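Local coordinates for diguanylate cyclase/phosphodiesterase-domain containing protein (Thermotoga maritima MSB8, PDB 6KHU) that is a putative diguanylate cyclase of the GGDEF family, whose active members make the second messenger cyclic di-GMP from GTP, at residues T31-K36 / F74-I79. Residues are numbered along the deposited sequence; the frame is centred on the assembly and turned at random.
Sequences TIFFVK and FALFVI
Leu76 O takes the N-H of Phe33 at 2.7 Å, a nearly straight bond (168° at the hydrogen) whose donor lies in the carbonyl plane, and Ile32 CA adds a C-H...O contact to the same oxygen. The return bond from Leu76 N to Phe33 O is more bent, 142°, and closes the small ring of this hydrogen-bonded pair. Thr31 with Val78 and Val35 with Phe74 repeat the reciprocal pattern, giving six bonds in all. Between them, Ile32 faces Phe77 and Phe34 faces Ala75 in non-hydrogen-bonded pairs, their CA atoms closer together at 4.3 Å and 4.6 Å. This register defines an antiparallel ladder. It joins the central strand of the mixed sheet of the GGDEF domain, 73-79, to strand 30-37, with 65-68 and 105-112 on their outer sides. Phe33, Leu76 and Val78 share one face of that sheet. The Phe33 and Leu76 side chains run side by side, Phe33 CD1 3.8 Å from Leu76 CD2, while the ring rim at Phe33 CE1 meets Val78 CG2 at 3.6 Å, the methyl lying in the ring plane. Val78 chi1 of -68° sets CG1 anti to the carbonyl carbon and leaves CG2 between backbone N and C, where it also reaches Thr31 O. Ile89 of helix 86-100 packs on Phe33 and Val78, whereas Leu76 lies against Cys58, and helix 41-57 covers Val35 and Phe74. On the other face, Phe34 presents CE1 to Ala75 CB at 3.6 Å, and Ile32 CG1 touches Phe77 only at CB (4.2 Å), since the Phe77 ring leads away to meet the ring of Phe12 on helix 9-26. Thr31 OG1 turns outside the pair, to hydrogen bonds with Val81 O and Ser111 OG.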
ATOM      1  N   THR A  31      -7.973  -2.956  -2.867  1.00 14.48           N
ATOM      2  CA  THR A  31      -7.630  -2.466  -1.542  1.00 12.11           C
ATOM      3  C   THR A  31      -6.338  -1.668  -1.593  1.00 13.34           C
ATOM      4  O   THR A  31      -5.393  -2.047  -2.291  1.00 13.35           O
ATOM      5  CB  THR A  31      -7.527  -3.638  -0.554  1.00 13.42           C
ATOM      6  OG1 THR A  31      -8.811  -4.276  -0.463  1.00 12.32           O
ATOM      7  CG2 THR A  31      -7.127  -3.152   0.831  1.00 13.42           C
ATOM      8  N   ILE A  32      -6.320  -0.551  -0.867  1.00 12.11           N
ATOM      9  CA  ILE A  32      -5.158   0.319  -0.731  1.00 11.42           C
ATOM     10  C   ILE A  32      -4.567   0.115   0.658  1.00 13.48           C
ATOM     11  O   ILE A  32      -5.294   0.152   1.658  1.00 12.36           O
ATOM     12  CB  ILE A  32      -5.534   1.800  -0.930  1.00 14.52           C
ATOM     13  CG1 ILE A  32      -6.194   2.015  -2.296  1.00 13.34           C
ATOM     14  CG2 ILE A  32      -4.305   2.686  -0.782  1.00 12.45           C
ATOM     15  CD1 ILE A  32      -6.802   3.396  -2.468  1.00 13.32           C
ATOM     16  N   PHE A  33      -3.255  -0.084   0.727  1.00 12.39           N
ATOM     17  CA  PHE A  33      -2.545  -0.192   1.993  1.00 12.57           C
ATOM     18  C   PHE A  33      -1.553   0.957   2.091  1.00 13.03           C
ATOM     19  O   PHE A  33      -0.877   1.283   1.106  1.00 14.09           O
ATOM     20  CB  PHE A  33      -1.777  -1.542   2.133  1.00 11.94           C
ATOM     21  CG  PHE A  33      -2.648  -2.775   2.072  1.00 13.90           C
ATOM     22  CD1 PHE A  33      -3.091  -3.268   0.858  1.00 13.87           C
ATOM     23  CD2 PHE A  33      -2.976  -3.465   3.227  1.00 15.55           C
ATOM     24  CE1 PHE A  33      -3.868  -4.401   0.792  1.00 16.36           C
ATOM     25  CE2 PHE A  33      -3.766  -4.602   3.165  1.00 18.43           C
ATOM     26  CZ  PHE A  33      -4.218  -5.065   1.941  1.00 17.16           C
ATOM     27  N   PHE A  34      -1.464   1.566   3.281  1.00 11.46           N
ATOM     28  CA  PHE A  34      -0.414   2.526   3.619  1.00 12.97           C
ATOM     29  C   PHE A  34       0.465   1.959   4.729  1.00 13.51           C
ATOM     30  O   PHE A  34      -0.048   1.424   5.720  1.00 13.92           O
ATOM     31  CB  PHE A  34      -1.005   3.859   4.113  1.00 13.74           C
ATOM     32  CG  PHE A  34      -1.292   4.857   3.029  1.00 13.63           C
ATOM     33  CD1 PHE A  34      -1.788   4.452   1.798  1.00 12.98           C
ATOM     34  CD2 PHE A  34      -1.085   6.221   3.261  1.00 16.58           C
ATOM     35  CE1 PHE A  34      -2.068   5.389   0.796  1.00 10.52           C
ATOM     36  CE2 PHE A  34      -1.364   7.164   2.279  1.00 18.58           C
ATOM     37  CZ  PHE A  34      -1.858   6.750   1.038  1.00 14.73           C
ATOM     38  N   VAL A  35       1.786   2.102   4.583  1.00 13.79           N
ATOM     39  CA  VAL A  35       2.740   1.745   5.633  1.00 14.24           C
ATOM     40  C   VAL A  35       3.669   2.936   5.860  1.00 15.53           C
ATOM     41  O   VAL A  35       4.373   3.362   4.940  1.00 15.82           O
ATOM     42  CB  VAL A  35       3.553   0.485   5.279  1.00 16.05           C
ATOM     43  CG1 VAL A  35       4.586   0.193   6.371  1.00 17.87           C
ATOM     44  CG2 VAL A  35       2.631  -0.715   5.093  1.00 17.87           C
ATOM     45  N   LYS A  36       3.661   3.482   7.071  1.00 16.37           N
ATOM     46  CA  LYS A  36       4.570   4.559   7.441  1.00 18.62           C
ATOM     47  C   LYS A  36       5.620   4.018   8.402  1.00 19.19           C
ATOM     48  O   LYS A  36       5.275   3.415   9.422  1.00 21.75           O
ATOM     49  CB  LYS A  36       3.822   5.730   8.087  1.00 18.13           C
ATOM     50  CG  LYS A  36       4.761   6.844   8.559  1.00 19.24           C
ATOM     51  CD  LYS A  36       4.018   8.143   8.856  1.00 22.01           C
ATOM     52  CE  LYS A  36       4.972   9.160   9.472  1.00 26.77           C
ATOM     53  NZ  LYS A  36       4.321  10.465   9.774  1.00 31.43           N
ATOM     54  N   PHE A  74       5.061   4.230   2.383  1.00 15.18           N
ATOM     55  CA  PHE A  74       4.758   3.529   1.147  1.00 16.96           C
ATOM     56  C   PHE A  74       3.253   3.371   0.998  1.00 15.11           C
ATOM     57  O   PHE A  74       2.514   3.309   1.988  1.00 15.14           O
ATOM     58  CB  PHE A  74       5.388   2.138   1.108  1.00 13.20           C
ATOM     59  CG  PHE A  74       6.863   2.138   0.869  1.00 18.45           C
ATOM     60  CD1 PHE A  74       7.369   2.248  -0.415  1.00 18.05           C
ATOM     61  CD2 PHE A  74       7.748   1.989   1.932  1.00 19.28           C
ATOM     62  CE1 PHE A  74       8.749   2.223  -0.640  1.00 20.98           C
ATOM     63  CE2 PHE A  74       9.128   1.962   1.719  1.00 23.90           C
ATOM     64  CZ  PHE A  74       9.626   2.082   0.430  1.00 20.34           C
ATOM     65  N   ALA A  75       2.810   3.271  -0.250  1.00 15.16           N
ATOM     66  CA  ALA A  75       1.447   2.875  -0.547  1.00 12.47           C
ATOM     67  C   ALA A  75       1.462   1.674  -1.483  1.00 13.82           C
ATOM     68  O   ALA A  75       2.439   1.420  -2.197  1.00 15.14           O
ATOM     69  CB  ALA A  75       0.642   4.034  -1.149  1.00 13.97           C
ATOM     70  N   LEU A  76       0.364   0.926  -1.450  1.00 10.85           N
ATOM     71  CA  LEU A  76       0.181  -0.271  -2.252  1.00 12.55           C
ATOM     72  C   LEU A  76      -1.296  -0.385  -2.582  1.00 13.22           C
ATOM     73  O   LEU A  76      -2.148  -0.144  -1.717  1.00 10.08           O
ATOM     74  CB  LEU A  76       0.643  -1.528  -1.501  1.00 11.27           C
ATOM     75  CG  LEU A  76       0.153  -2.898  -1.975  1.00 13.08           C
ATOM     76  CD1 LEU A  76       0.958  -3.371  -3.204  1.00 12.67           C
ATOM     77  CD2 LEU A  76       0.258  -3.929  -0.837  1.00 11.66           C
ATOM     78  N   PHE A  77      -1.604  -0.750  -3.822  1.00  8.99           N
ATOM     79  CA  PHE A  77      -2.954  -1.220  -4.095  1.00 11.93           C
ATOM     80  C   PHE A  77      -2.903  -2.567  -4.794  1.00 11.74           C
ATOM     81  O   PHE A  77      -2.001  -2.828  -5.591  1.00 13.97           O
ATOM     82  CB  PHE A  77      -3.798  -0.186  -4.886  1.00 10.76           C
ATOM     83  CG  PHE A  77      -3.328   0.104  -6.296  1.00  9.16           C
ATOM     84  CD1 PHE A  77      -3.698  -0.717  -7.355  1.00  8.64           C
ATOM     85  CD2 PHE A  77      -2.586   1.251  -6.568  1.00 11.39           C
ATOM     86  CE1 PHE A  77      -3.305  -0.430  -8.645  1.00 10.71           C
ATOM     87  CE2 PHE A  77      -2.186   1.554  -7.868  1.00 10.59           C
ATOM     88  CZ  PHE A  77      -2.546   0.711  -8.908  1.00  8.28           C
ATOM     89  N   VAL A  78      -3.871  -3.422  -4.457  1.00 13.19           N
ATOM     90  CA  VAL A  78      -3.956  -4.799  -4.925  1.00 16.41           C
ATOM     91  C   VAL A  78      -5.369  -5.019  -5.472  1.00 16.61           C
ATOM     92  O   VAL A  78      -6.356  -4.890  -4.736  1.00 16.06           O
ATOM     93  CB  VAL A  78      -3.626  -5.811  -3.806  1.00 15.45           C
ATOM     94  CG1 VAL A  78      -2.153  -5.716  -3.412  1.00 14.84           C
ATOM     95  CG2 VAL A  78      -4.467  -5.552  -2.567  1.00 21.11           C
ATOM     96  N   ILE A  79      -5.469  -5.321  -6.753  1.00 14.57           N
ATOM     97  CA  ILE A  79      -6.785  -5.416  -7.365  1.00 20.00           C
ATOM     98  C   ILE A  79      -7.411  -6.760  -7.010  1.00 17.78           C
ATOM     99  O   ILE A  79      -6.721  -7.764  -6.777  1.00 14.94           O
ATOM    100  CB  ILE A  79      -6.704  -5.204  -8.888  1.00 22.40           C
ATOM    101  CG1 ILE A  79      -6.105  -6.434  -9.553  1.00 22.78           C
ATOM    102  CG2 ILE A  79      -5.886  -3.932  -9.229  1.00 16.99           C
ATOM    103  CD1 ILE A  79      -7.143  -7.330 -10.196  1.00 28.09           C
TER